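Tyrosine--tRNA ligase (Archaeoglobus fulgidus, PDB 2CYB) probably catalyses the two-step attachment of tyrosine to its cognate tRNA, using ATP to form tyrosyl-adenylate first, and works as a homodimer. Local coordinates at residues 16-21 with 186-191; 37-42 with 95-100; 213-216 with 221-224; 254-259 with 281-286. All coordinates share one frame; numbering follows the deposited sequence.

Interaction 1: residues 16-21 with 186-191; sequences EVVTEE and LARENL
Val18, closing strand 16-18, and Arg188, on helix 181-190, keep their CA atoms 9.7 Å apart while each directs its CB at the other segment, so a long side chain has to bridge the backbones. Arginine is long enough. Its chain runs straight through CG and then kinks at chi3 (61°), which lays the guanidinium against the valine. Val18 CG1, anti to the backbone N (chi1 -178°), sits 3.5 Å above the centre of that flat group, and its distance to Arg188 NE is also 3.5 Å. A beta-branched residue suits a strand and here offers a methyl to the apolar face of the cation. Helix 181-190 is the connection of a beta-alpha-beta crossover between parallel strands 173-177 and 200-204 of the Rossmann-fold sheet; strand 16-18 runs antiparallel to 200-204 at the sheet's edge. The contact thus joins that helix to the edge strand. Val18 O lies 3.4 Å from Arg188 NH1, but the angle is too poor for a hydrogen bond; NH1 instead bonds to Pro199 O and forms a salt bridge with Glu22. With an alanine at Arg188, Glu22 would probably lose this countercharge, Pro199 O this donor and Val18 CG1 its flat cover. Thr19, joined to Val18 by a cis peptide, brings CG2 obliquely to 4.2 Å from Arg188 NH2, while its OG1 caps the next helix at Glu22 N.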
loop_
_atom_site.group_PDB
_atom_site.type_symbol
_atom_site.label_atom_id
_atom_site.label_comp_id
_atom_site.label_asym_id
_atom_site.label_seq_id
_atom_site.Cartn_x
_atom_site.Cartn_y
_atom_site.Cartn_z
ATOM N N GLU A 16 -29.426 -0.799 -5.407
ATOM C CA GLU A 16 -29.374 0.034 -4.217
ATOM C C GLU A 16 -28.875 1.430 -4.534
ATOM O O GLU A 16 -28.100 1.628 -5.470
ATOM C CB GLU A 16 -28.450 -0.616 -3.183
ATOM C CG GLU A 16 -28.153 0.239 -1.963
ATOM C CD GLU A 16 -27.071 -0.358 -1.080
ATOM O OE1 GLU A 16 -25.936 -0.558 -1.572
ATOM O OE2 GLU A 16 -27.355 -0.625 0.107
ATOM N N VAL A 17 -29.346 2.400 -3.758
ATOM C CA VAL A 17 -28.914 3.780 -3.911
ATOM C C VAL A 17 -28.583 4.280 -2.508
ATOM O O VAL A 17 -29.401 4.177 -1.591
ATOM C CB VAL A 17 -30.004 4.674 -4.529
ATOM C CG1 VAL A 17 -29.505 6.111 -4.591
ATOM C CG2 VAL A 17 -30.360 4.176 -5.925
ATOM N N VAL A 18 -27.372 4.796 -2.344
ATOM C CA VAL A 18 -26.915 5.302 -1.058
ATOM C C VAL A 18 -26.572 6.786 -1.165
ATOM O O VAL A 18 -25.470 7.136 -1.573
ATOM C CB VAL A 18 -25.659 4.542 -0.590
ATOM C CG1 VAL A 18 -25.228 5.037 0.778
ATOM C CG2 VAL A 18 -25.939 3.045 -0.565
ATOM N N THR A 19 -27.516 7.662 -0.826
ATOM C CA THR A 19 -28.847 7.275 -0.364
ATOM C C THR A 19 -29.858 7.921 -1.306
ATOM O O THR A 19 -29.510 8.823 -2.073
ATOM C CB THR A 19 -29.118 7.782 1.073
ATOM O OG1 THR A 19 -29.075 9.214 1.092
ATOM C CG2 THR A 19 -28.073 7.245 2.041
ATOM N N GLU A 20 -31.101 7.455 -1.259
ATOM C CA GLU A 20 -32.155 8.006 -2.109
ATOM C C GLU A 20 -32.292 9.526 -1.933
ATOM O O GLU A 20 -32.293 10.286 -2.907
ATOM C CB GLU A 20 -33.495 7.335 -1.782
ATOM C CG GLU A 20 -33.608 5.873 -2.199
ATOM C CD GLU A 20 -33.852 5.701 -3.689
ATOM O OE1 GLU A 20 -34.844 6.262 -4.200
ATOM O OE2 GLU A 20 -33.057 5.000 -4.348
ATOM N N GLU A 21 -32.412 9.961 -0.684
ATOM C CA GLU A 21 -32.565 11.379 -0.382
ATOM C C GLU A 21 -31.397 12.194 -0.928
ATOM O O GLU A 21 -31.601 13.244 -1.543
ATOM C CB GLU A 21 -32.698 11.571 1.131
ATOM C CG GLU A 21 -33.809 10.716 1.738
ATOM C CD GLU A 21 -33.964 10.904 3.238
ATOM O OE1 GLU A 21 -32.978 10.687 3.975
ATOM O OE2 GLU A 21 -35.077 11.263 3.681
ATOM N N LEU A 186 -16.331 2.603 2.456
ATOM C CA LEU A 186 -15.053 3.070 2.973
ATOM C C LEU A 186 -14.829 4.506 2.488
ATOM O O LEU A 186 -14.347 5.355 3.235
ATOM C CB LEU A 186 -13.925 2.150 2.484
ATOM C CG LEU A 186 -12.464 2.543 2.732
ATOM C CD1 LEU A 186 -12.215 2.757 4.211
ATOM C CD2 LEU A 186 -11.557 1.444 2.204
ATOM N N ALA A 187 -15.186 4.774 1.235
ATOM C CA ALA A 187 -15.034 6.110 0.669
ATOM C C ALA A 187 -15.912 7.101 1.435
ATOM O O ALA A 187 -15.446 8.166 1.858
ATOM C CB ALA A 187 -15.423 6.103 -0.808
ATOM N N ARG A 188 -17.179 6.745 1.624
ATOM C CA ARG A 188 -18.117 7.611 2.342
ATOM C C ARG A 188 -17.635 7.940 3.757
ATOM O O ARG A 188 -17.840 9.048 4.251
ATOM C CB ARG A 188 -19.509 6.954 2.421
ATOM C CG ARG A 188 -20.271 6.920 1.093
ATOM C CD ARG A 188 -21.595 6.163 1.223
ATOM N NE ARG A 188 -22.523 6.773 2.183
ATOM C CZ ARG A 188 -23.320 7.807 1.921
ATOM N NH1 ARG A 188 -23.322 8.375 0.723
ATOM N NH2 ARG A 188 -24.133 8.268 2.861
ATOM N N GLU A 189 -16.983 6.981 4.400
ATOM C CA GLU A 189 -16.506 7.171 5.762
ATOM C C GLU A 189 -15.155 7.888 5.872
ATOM O O GLU A 189 -14.962 8.718 6.763
ATOM C CB GLU A 189 -16.429 5.814 6.472
ATOM C CG GLU A 189 -16.057 5.886 7.939
ATOM C CD GLU A 189 -16.045 4.524 8.607
ATOM O OE1 GLU A 189 -17.086 3.836 8.582
ATOM O OE2 GLU A 189 -14.993 4.138 9.160
ATOM N N ASN A 190 -14.240 7.588 4.956
ATOM C CA ASN A 190 -12.899 8.169 4.995
ATOM C C ASN A 190 -12.635 9.450 4.215
ATOM O O ASN A 190 -11.818 10.264 4.645
ATOM C CB ASN A 190 -11.879 7.114 4.560
ATOM C CG ASN A 190 -11.600 6.104 5.646
ATOM O OD1 ASN A 190 -12.392 5.937 6.572
ATOM N ND2 ASN A 190 -10.473 5.416 5.536
ATOM N N LEU A 191 -13.299 9.632 3.077
ATOM C CA LEU A 191 -13.067 10.829 2.275
ATOM C C LEU A 191 -13.267 12.135 3.044
ATOM O O LEU A 191 -12.496 13.073 2.874
ATOM C CB LEU A 191 -13.932 10.826 1.015
ATOM C CG LEU A 191 -13.508 9.787 -0.040
ATOM C CD1 LEU A 191 -14.318 9.981 -1.299
ATOM C CD2 LEU A 191 -12.027 9.935 -0.351
#

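Interaction 2: residues 37-42 with 95-100; sequences VGYEPS and KVFIAL. With TYR (tyrosine), chain C.
Tyr39 and Phe97 meet ring against ring, between the end of strand 34-39 and helix 83-99, in the Rossmann-fold core. Starting at Tyr39 CB, which points at the helix, the chain turns its CG beside the backbone N (chi1 -58°), and CG comes within 3.7 Å of Phe97 CZ. Farther along one flank, Tyr39 CD1 makes the closest approach, 3.6 Å from Phe97 CZ, and CE1 follows at nearly the same range. Tyr39 CZ then lies 4.0 Å from Phe97 CE1. The phenylalanine thus sets its CZ over the centre of one tyrosine face, the planes inclined by 32° and the centroids 4.5 Å apart. Val37 CG1 covers the opposite face, 3.5 Å above the plane and toward the rim, and Val53 of helix 47-61 touches both rings. At the tip, Tyr39 OH is hydrogen-bonded to Thr52 OG1. The neighbouring Gly38 borders the bound tyrosine, with Gly38 O 3.3 Å from the ligand's CD2; the lack of a side chain there is consistent with how closely the substrate ring lies. Pro41 and Ser42, next along, open the HIGH region of class I synthetases. Because the aromatic pair is apolar and buried, with no hydrogen bond across it, dispersion and shape do the work, while the one polar atom of the tyrosine side chain is satisfied by Thr52, a bond likely to help fix the ring's position.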
loop_
_atom_site.group_PDB
_atom_site.type_symbol
_atom_site.label_atom_id
_atom_site.label_comp_id
_atom_site.label_asym_id
_atom_site.label_seq_id
_atom_site.Cartn_x
_atom_site.Cartn_y
_atom_site.Cartn_z
ATOM N N VAL A 37 -17.891 5.513 -13.507
ATOM C CA VAL A 37 -17.740 4.093 -13.254
ATOM C C VAL A 37 -16.287 3.880 -13.626
ATOM O O VAL A 37 -15.774 4.496 -14.571
ATOM C CB VAL A 37 -18.609 3.178 -14.153
ATOM C CG1 VAL A 37 -18.291 1.706 -13.813
ATOM C CG2 VAL A 37 -20.094 3.439 -13.921
ATOM N N GLY A 38 -15.611 3.036 -12.865
ATOM C CA GLY A 38 -14.226 2.750 -13.168
ATOM C C GLY A 38 -14.141 1.321 -13.637
ATOM O O GLY A 38 -14.894 0.469 -13.165
ATOM N N TYR A 39 -13.239 1.058 -14.576
ATOM C CA TYR A 39 -13.058 -0.292 -15.098
ATOM C C TYR A 39 -11.591 -0.684 -15.203
ATOM O O TYR A 39 -10.780 0.079 -15.726
ATOM C CB TYR A 39 -13.643 -0.422 -16.508
ATOM C CG TYR A 39 -15.114 -0.110 -16.648
ATOM C CD1 TYR A 39 -15.541 1.168 -17.026
ATOM C CD2 TYR A 39 -16.079 -1.100 -16.456
ATOM C CE1 TYR A 39 -16.892 1.451 -17.217
ATOM C CE2 TYR A 39 -17.441 -0.824 -16.644
ATOM C CZ TYR A 39 -17.834 0.455 -17.027
ATOM O OH TYR A 39 -19.166 0.746 -17.225
ATOM N N GLU A 40 -11.248 -1.875 -14.719
ATOM C CA GLU A 40 -9.875 -2.358 -14.878
ATOM C C GLU A 40 -9.870 -2.772 -16.352
ATOM O O GLU A 40 -10.724 -3.542 -16.777
ATOM C CB GLU A 40 -9.614 -3.606 -14.034
ATOM C CG GLU A 40 -9.698 -3.420 -12.542
ATOM C CD GLU A 40 -9.327 -4.690 -11.795
ATOM O OE1 GLU A 40 -9.704 -4.819 -10.614
ATOM O OE2 GLU A 40 -8.653 -5.558 -12.389
ATOM N N PRO A 41 -8.926 -2.264 -17.155
ATOM C CA PRO A 41 -8.930 -2.665 -18.569
ATOM C C PRO A 41 -8.998 -4.189 -18.720
ATOM O O PRO A 41 -8.206 -4.915 -18.121
ATOM C CB PRO A 41 -7.623 -2.072 -19.094
ATOM C CG PRO A 41 -7.498 -0.819 -18.278
ATOM C CD PRO A 41 -7.852 -1.293 -16.886
ATOM N N SER A 42 -9.961 -4.663 -19.507
ATOM C CA SER A 42 -10.151 -6.095 -19.724
ATOM C C SER A 42 -10.161 -6.450 -21.202
ATOM O O SER A 42 -10.815 -5.788 -22.006
ATOM C CB SER A 42 -11.466 -6.555 -19.088
ATOM O OG SER A 42 -11.744 -7.909 -19.405
ATOM N N LYS A 95 -12.450 2.253 -27.142
ATOM C CA LYS A 95 -13.123 2.105 -28.431
ATOM C C LYS A 95 -14.464 1.396 -28.270
ATOM O O LYS A 95 -15.475 1.814 -28.840
ATOM C CB LYS A 95 -12.249 1.307 -29.400
ATOM C CG LYS A 95 -10.952 1.991 -29.777
ATOM C CD LYS A 95 -10.180 1.157 -30.784
ATOM C CE LYS A 95 -8.923 1.873 -31.245
ATOM N NZ LYS A 95 -8.195 1.092 -32.286
ATOM N N VAL A 96 -14.471 0.323 -27.487
ATOM C CA VAL A 96 -15.692 -0.436 -27.268
ATOM C C VAL A 96 -16.749 0.388 -26.553
ATOM O O VAL A 96 -17.896 0.441 -26.993
ATOM C CB VAL A 96 -15.415 -1.718 -26.452
ATOM C CG1 VAL A 96 -16.717 -2.472 -26.201
ATOM C CG2 VAL A 96 -14.431 -2.597 -27.200
ATOM N N PHE A 97 -16.369 1.028 -25.449
ATOM C CA PHE A 97 -17.319 1.840 -24.702
ATOM C C PHE A 97 -17.956 2.903 -25.590
ATOM O O PHE A 97 -19.144 3.204 -25.457
ATOM C CB PHE A 97 -16.645 2.488 -23.486
ATOM C CG PHE A 97 -16.320 1.511 -22.382
ATOM C CD1 PHE A 97 -17.293 0.641 -21.898
ATOM C CD2 PHE A 97 -15.046 1.471 -21.820
ATOM C CE1 PHE A 97 -17.004 -0.260 -20.868
ATOM C CE2 PHE A 97 -14.749 0.574 -20.792
ATOM C CZ PHE A 97 -15.732 -0.293 -20.315
ATOM N N ILE A 98 -17.164 3.469 -26.497
ATOM C CA ILE A 98 -17.678 4.474 -27.422
ATOM C C ILE A 98 -18.677 3.784 -28.346
ATOM O O ILE A 98 -19.812 4.239 -28.514
ATOM C CB ILE A 98 -16.545 5.082 -28.279
ATOM C CG1 ILE A 98 -15.575 5.855 -27.383
ATOM C CG2 ILE A 98 -17.133 6.005 -29.348
ATOM C CD1 ILE A 98 -14.376 6.409 -28.111
ATOM N N ALA A 99 -18.242 2.670 -28.925
ATOM C CA ALA A 99 -19.066 1.890 -29.838
ATOM C C ALA A 99 -20.368 1.411 -29.199
ATOM O O ALA A 99 -21.351 1.186 -29.897
ATOM C CB ALA A 99 -18.270 0.702 -30.358
ATOM N N LEU A 100 -20.376 1.254 -27.878
ATOM C CA LEU A 100 -21.574 0.808 -27.172
ATOM C C LEU A 100 -22.543 1.956 -26.913
ATOM O O LEU A 100 -23.657 1.746 -26.427
ATOM C CB LEU A 100 -21.204 0.152 -25.843
ATOM C CG LEU A 100 -20.531 -1.220 -25.904
ATOM C CD1 LEU A 100 -20.180 -1.663 -24.492
ATOM C CD2 LEU A 100 -21.460 -2.231 -26.568
HETATM N N TYR C . -13.112 -1.958 -8.532
HETATM C CA TYR C . -13.769 -1.886 -9.860
HETATM C C TYR C . -14.095 -3.281 -10.388
HETATM O O TYR C . -14.649 -3.366 -11.497
HETATM C CB TYR C . -12.857 -1.136 -10.837
HETATM C CG TYR C . -12.624 0.289 -10.396
HETATM C CD1 TYR C . -11.335 0.783 -10.189
HETATM C CD2 TYR C . -13.709 1.148 -10.180
HETATM C CE1 TYR C . -11.132 2.113 -9.778
HETATM C CE2 TYR C . -13.522 2.457 -9.775
HETATM C CZ TYR C . -12.234 2.938 -9.577
HETATM O OH TYR C . -12.065 4.245 -9.195
HETATM O OXT TYR C . -13.808 -4.267 -9.679
#

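Interaction 3: residues 213-216 with 221-224; sequences QKMS and NYIS
Asn221 ties up the KMSKS region, the mobile signature loop that in class I synthetases helps bind ATP, by gripping the backbone on both flanks of Met215. Its amide uses both ends in hydrogen bonding. ND2 donates to Lys214 O at 3.1 Å along an almost straight path (168°), though the donor stands 51° out of the carbonyl plane of Lys214. OD1 accepts from Ser216 N at 2.9 Å, the N-H meeting a lone pair in the plane of the asparagine carbonyl. The side chain reaches both because CG lies between its own backbone N and carbonyl carbon (chi1 55°). Asp211 OD1 takes a further bond from ND2, helping to fix which way round the amide sits. A leucine in its place would probably leave Ser216 N and Lys214 O without these partners and the loop freer to move. Asparagine suits the site as a short residue carrying donor and acceptor side by side. Apolar and sulfur contacts form the second group: Met215 CG packs 3.7 Å from Tyr222 CB, and Met215 SD makes an oblique Met-aromatic contact, 5.5 Å from the Tyr222 ring centroid. Tyr222 OH is hydrogen-bonded to Glu44 of the HIGH region, so this ring links the two signature motifs. At the rim of the ring, near its plane, Ser216 O lies 3.7 Å from Tyr222 CE2.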
loop_
_atom_site.group_PDB
_atom_site.type_symbol
_atom_site.label_atom_id
_atom_site.label_comp_id
_atom_site.label_asym_id
_atom_site.label_seq_id
_atom_site.Cartn_x
_atom_site.Cartn_y
_atom_site.Cartn_z
ATOM N N GLN A 213 -25.094 -19.763 -12.446
ATOM C CA GLN A 213 -24.130 -19.663 -11.360
ATOM C C GLN A 213 -23.289 -18.406 -11.522
ATOM O O GLN A 213 -23.466 -17.650 -12.478
ATOM C CB GLN A 213 -23.232 -20.898 -11.327
ATOM C CG GLN A 213 -23.959 -22.167 -10.908
ATOM C CD GLN A 213 -23.008 -23.321 -10.643
ATOM O OE1 GLN A 213 -22.272 -23.751 -11.530
ATOM N NE2 GLN A 213 -23.019 -23.827 -9.413
ATOM N N LYS A 214 -22.370 -18.180 -10.590
ATOM C CA LYS A 214 -21.531 -16.992 -10.648
ATOM C C LYS A 214 -20.761 -16.896 -11.961
ATOM O O LYS A 214 -20.125 -17.858 -12.400
ATOM C CB LYS A 214 -20.560 -16.972 -9.466
ATOM C CG LYS A 214 -19.969 -15.598 -9.191
ATOM C CD LYS A 214 -19.179 -15.581 -7.892
ATOM C CE LYS A 214 -18.884 -14.156 -7.457
ATOM N NZ LYS A 214 -20.149 -13.395 -7.246
ATOM N N MET A 215 -20.830 -15.726 -12.586
ATOM C CA MET A 215 -20.146 -15.488 -13.848
ATOM C C MET A 215 -18.647 -15.672 -13.619
ATOM O O MET A 215 -18.090 -15.136 -12.662
ATOM C CB MET A 215 -20.451 -14.069 -14.338
ATOM C CG MET A 215 -20.125 -13.813 -15.797
ATOM S SD MET A 215 -20.617 -12.149 -16.330
ATOM C CE MET A 215 -22.356 -12.402 -16.705
ATOM N N SER A 216 -18.001 -16.439 -14.491
ATOM C CA SER A 216 -16.571 -16.701 -14.355
ATOM C C SER A 216 -15.828 -16.770 -15.678
ATOM O O SER A 216 -16.257 -17.446 -16.614
ATOM C CB SER A 216 -16.348 -18.009 -13.597
ATOM O OG SER A 216 -14.986 -18.394 -13.654
ATOM N N ASN A 221 -19.114 -18.729 -18.963
ATOM C CA ASN A 221 -20.569 -18.680 -18.891
ATOM C C ASN A 221 -21.092 -17.250 -19.003
ATOM O O ASN A 221 -21.903 -16.805 -18.187
ATOM C CB ASN A 221 -21.035 -19.317 -17.577
ATOM C CG ASN A 221 -20.390 -18.681 -16.360
ATOM O OD1 ASN A 221 -19.322 -18.077 -16.453
ATOM N ND2 ASN A 221 -21.028 -18.828 -15.206
ATOM N N TYR A 222 -20.618 -16.539 -20.021
ATOM C CA TYR A 222 -21.027 -15.161 -20.262
ATOM C C TYR A 222 -20.883 -14.831 -21.746
ATOM O O TYR A 222 -20.222 -15.558 -22.489
ATOM C CB TYR A 222 -20.161 -14.208 -19.429
ATOM C CG TYR A 222 -18.692 -14.240 -19.790
ATOM C CD1 TYR A 222 -18.222 -13.602 -20.936
ATOM C CD2 TYR A 222 -17.772 -14.927 -18.996
ATOM C CE1 TYR A 222 -16.877 -13.647 -21.286
ATOM C CE2 TYR A 222 -16.421 -14.978 -19.338
ATOM C CZ TYR A 222 -15.982 -14.336 -20.485
ATOM O OH TYR A 222 -14.651 -14.379 -20.836
ATOM N N ILE A 223 -21.497 -13.730 -22.168
ATOM C CA ILE A 223 -21.440 -13.290 -23.560
ATOM C C ILE A 223 -20.545 -12.061 -23.711
ATOM O O ILE A 223 -20.713 -11.070 -23.002
ATOM C CB ILE A 223 -22.852 -12.946 -24.084
ATOM C CG1 ILE A 223 -23.703 -14.218 -24.130
ATOM C CG2 ILE A 223 -22.762 -12.287 -25.457
ATOM C CD1 ILE A 223 -25.145 -13.985 -24.511
ATOM N N SER A 224 -19.603 -12.128 -24.644
ATOM C CA SER A 224 -18.680 -11.024 -24.885
ATOM C C SER A 224 -19.120 -10.229 -26.100
ATOM O O SER A 224 -19.784 -10.764 -26.988
ATOM C CB SER A 224 -17.268 -11.567 -25.113
ATOM O OG SER A 224 -16.908 -12.472 -24.086
#

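Interaction 4: residues 254-259 with 281-286; sequences IAKYHI and ASFEEL
Lys256 lays its aliphatic chain across the face of the Phe283 ring, where helix 250-263 passes the first turn of helix 283-292. Lys256 CB makes a CH-pi contact, 3.7 Å from the ring centroid and 24° off the normal, and comes nearest to Phe283 CD2, at 3.4 Å. The lysine's CG and CD continue over the same ring. The last torsion then bends (chi4 61°), bringing Lys256 NZ to 3.8 Å from Phe283 CD1. The backbones come closest here, the CA atoms of Lys256 and Phe283 being 5.8 Å apart. Beside this pair, the small methyl of Ala255, CB, meets Leu286 CD1 at 3.9 Å, the longer leucine side chain spanning a wider gap. Phe283 reaches across with its CG anti to the backbone N (chi1 176°).

In the next shell, Tyr257 offers a ring face to Lys256 CD, which lies 3.7 Å above its plane toward the rim. Leu252 and Leu260 of helix 250-263 also touch Phe283, and Leu252 packs on Leu286 as well. The start of helix 283-292 is set by Ser282, the N-cap, whose OG accepts from Glu285 N at 3.2 Å; Glu285 OE2 in turn takes a bond from Ala281 N. On the other helix, Ile254 O accepts from both His258 N and Ile259 N in a wider pi-type turn.

With no hydrogen bond across it, the contact joins two helices of the C-terminal region through methylene, methyl and aromatic surfaces. Lysine suits this partly exposed border, since its carbons can pack on the ring while its amino group ends the chain in a charge.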
loop_
_atom_site.group_PDB
_atom_site.type_symbol
_atom_site.label_atom_id
_atom_site.label_comp_id
_atom_site.label_asym_id
_atom_site.label_seq_id
_atom_site.Cartn_x
_atom_site.Cartn_y
_atom_site.Cartn_z
ATOM N N ILE A 254 -31.077 -10.567 -19.382
ATOM C CA ILE A 254 -30.637 -9.854 -20.572
ATOM C C ILE A 254 -31.791 -9.005 -21.099
ATOM O O ILE A 254 -31.589 -7.885 -21.565
ATOM C CB ILE A 254 -30.146 -10.823 -21.666
ATOM C CG1 ILE A 254 -28.915 -11.581 -21.156
ATOM C CG2 ILE A 254 -29.807 -10.045 -22.941
ATOM C CD1 ILE A 254 -28.386 -12.629 -22.131
ATOM N N ALA A 255 -33.007 -9.536 -21.027
ATOM C CA ALA A 255 -34.158 -8.769 -21.487
ATOM C C ALA A 255 -34.338 -7.535 -20.599
ATOM O O ALA A 255 -34.520 -6.420 -21.090
ATOM C CB ALA A 255 -35.415 -9.627 -21.435
ATOM N N LYS A 256 -34.278 -7.749 -19.290
ATOM C CA LYS A 256 -34.459 -6.678 -18.321
ATOM C C LYS A 256 -33.394 -5.582 -18.327
ATOM O O LYS A 256 -33.721 -4.394 -18.361
ATOM C CB LYS A 256 -34.555 -7.265 -16.908
ATOM C CG LYS A 256 -34.857 -6.234 -15.818
ATOM C CD LYS A 256 -34.852 -6.874 -14.433
ATOM C CE LYS A 256 -35.144 -5.858 -13.336
ATOM N NZ LYS A 256 -36.493 -5.235 -13.496
ATOM N N TYR A 257 -32.125 -5.978 -18.314
ATOM C CA TYR A 257 -31.027 -5.015 -18.244
ATOM C C TYR A 257 -30.457 -4.463 -19.543
ATOM O O TYR A 257 -29.953 -3.338 -19.566
ATOM C CB TYR A 257 -29.895 -5.619 -17.410
ATOM C CG TYR A 257 -30.324 -5.951 -16.001
ATOM C CD1 TYR A 257 -30.658 -4.938 -15.099
ATOM C CD2 TYR A 257 -30.460 -7.273 -15.585
ATOM C CE1 TYR A 257 -31.125 -5.233 -13.824
ATOM C CE2 TYR A 257 -30.925 -7.581 -14.314
ATOM C CZ TYR A 257 -31.260 -6.555 -13.438
ATOM O OH TYR A 257 -31.756 -6.853 -12.196
ATOM N N HIS A 258 -30.536 -5.223 -20.627
ATOM C CA HIS A 258 -29.966 -4.741 -21.881
ATOM C C HIS A 258 -30.943 -4.424 -23.005
ATOM O O HIS A 258 -30.877 -3.357 -23.614
ATOM C CB HIS A 258 -28.926 -5.747 -22.402
ATOM C CG HIS A 258 -27.879 -6.111 -21.392
ATOM N ND1 HIS A 258 -28.028 -7.159 -20.509
ATOM C CD2 HIS A 258 -26.692 -5.532 -21.093
ATOM C CE1 HIS A 258 -26.978 -7.210 -19.707
ATOM N NE2 HIS A 258 -26.154 -6.233 -20.040
ATOM N N ILE A 259 -31.851 -5.350 -23.287
ATOM C CA ILE A 259 -32.776 -5.155 -24.392
ATOM C C ILE A 259 -33.864 -4.108 -24.186
ATOM O O ILE A 259 -33.961 -3.160 -24.966
ATOM C CB ILE A 259 -33.410 -6.499 -24.792
ATOM C CG1 ILE A 259 -32.293 -7.520 -25.063
ATOM C CG2 ILE A 259 -34.258 -6.320 -26.051
ATOM C CD1 ILE A 259 -32.771 -8.963 -25.167
ATOM N N ALA A 281 -43.923 -4.317 -23.943
ATOM C CA ALA A 281 -43.497 -2.934 -23.793
ATOM C C ALA A 281 -42.811 -2.675 -22.458
ATOM O O ALA A 281 -42.279 -1.590 -22.232
ATOM C CB ALA A 281 -44.699 -2.005 -23.956
ATOM N N SER A 282 -42.833 -3.658 -21.568
ATOM C CA SER A 282 -42.191 -3.503 -20.269
ATOM C C SER A 282 -41.730 -4.865 -19.783
ATOM O O SER A 282 -42.248 -5.893 -20.218
ATOM C CB SER A 282 -43.160 -2.900 -19.250
ATOM O OG SER A 282 -44.118 -3.860 -18.845
ATOM N N PHE A 283 -40.762 -4.875 -18.877
ATOM C CA PHE A 283 -40.257 -6.132 -18.362
ATOM C C PHE A 283 -41.286 -6.803 -17.476
ATOM O O PHE A 283 -41.402 -8.025 -17.467
ATOM C CB PHE A 283 -38.961 -5.924 -17.567
ATOM C CG PHE A 283 -38.453 -7.182 -16.932
ATOM C CD1 PHE A 283 -38.699 -7.449 -15.592
ATOM C CD2 PHE A 283 -37.794 -8.139 -17.695
ATOM C CE1 PHE A 283 -38.302 -8.655 -15.019
ATOM C CE2 PHE A 283 -37.394 -9.349 -17.129
ATOM C CZ PHE A 283 -37.650 -9.604 -15.789
ATOM N N GLU A 284 -42.039 -6.007 -16.728
ATOM C CA GLU A 284 -43.043 -6.583 -15.849
ATOM C C GLU A 284 -44.081 -7.370 -16.652
ATOM O O GLU A 284 -44.586 -8.386 -16.185
ATOM C CB GLU A 284 -43.725 -5.489 -15.027
ATOM C CG GLU A 284 -44.465 -6.022 -13.808
ATOM C CD GLU A 284 -43.599 -6.939 -12.951
ATOM O OE1 GLU A 284 -43.318 -8.076 -13.387
ATOM O OE2 GLU A 284 -43.195 -6.521 -11.844
ATOM N N GLU A 285 -44.389 -6.903 -17.857
ATOM C CA GLU A 285 -45.357 -7.588 -18.718
ATOM C C GLU A 285 -44.754 -8.915 -19.181
ATOM O O GLU A 285 -45.412 -9.955 -19.170
ATOM C CB GLU A 285 -45.681 -6.734 -19.950
ATOM C CG GLU A 285 -46.422 -5.437 -19.660
ATOM C CD GLU A 285 -46.582 -4.568 -20.898
ATOM O OE1 GLU A 285 -47.166 -3.471 -20.782
ATOM O OE2 GLU A 285 -46.124 -4.981 -21.987
ATOM N N LEU A 286 -43.492 -8.858 -19.592
ATOM C CA LEU A 286 -42.771 -10.034 -20.060
ATOM C C LEU A 286 -42.652 -11.029 -18.914
ATOM O O LEU A 286 -43.003 -12.198 -19.058
ATOM C CB LEU A 286 -41.382 -9.617 -20.559
ATOM C CG LEU A 286 -40.470 -10.632 -21.256
ATOM C CD1 LEU A 286 -39.242 -9.914 -21.792
ATOM C CD2 LEU A 286 -40.056 -11.722 -20.296
#

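Overall arrangement
Interactions 1 and 2 both reach the six-stranded sheet, with centres 24 Å apart; helix 20-28 leads from the edge strand of the first to strand 34-39 of the second. Interaction 2 borders the tyrosine pocket directly through Gly38, whereas Arg188 of interaction 1 has its side chain about 13 Å from the ligand. Interaction 3 lies 18 Å from interaction 2, centre to centre, and the Lys214 side chain is about 11 Å from the bound tyrosine, so the HIGH and KMSKS regions flank the same active site. Interaction 4, which is remote from the active site, touches interaction 3 through Ile223 CD1 and Ile254 CD1, 4.2 Å apart, so the segment just after the KMSKS region packs on helix 250-263.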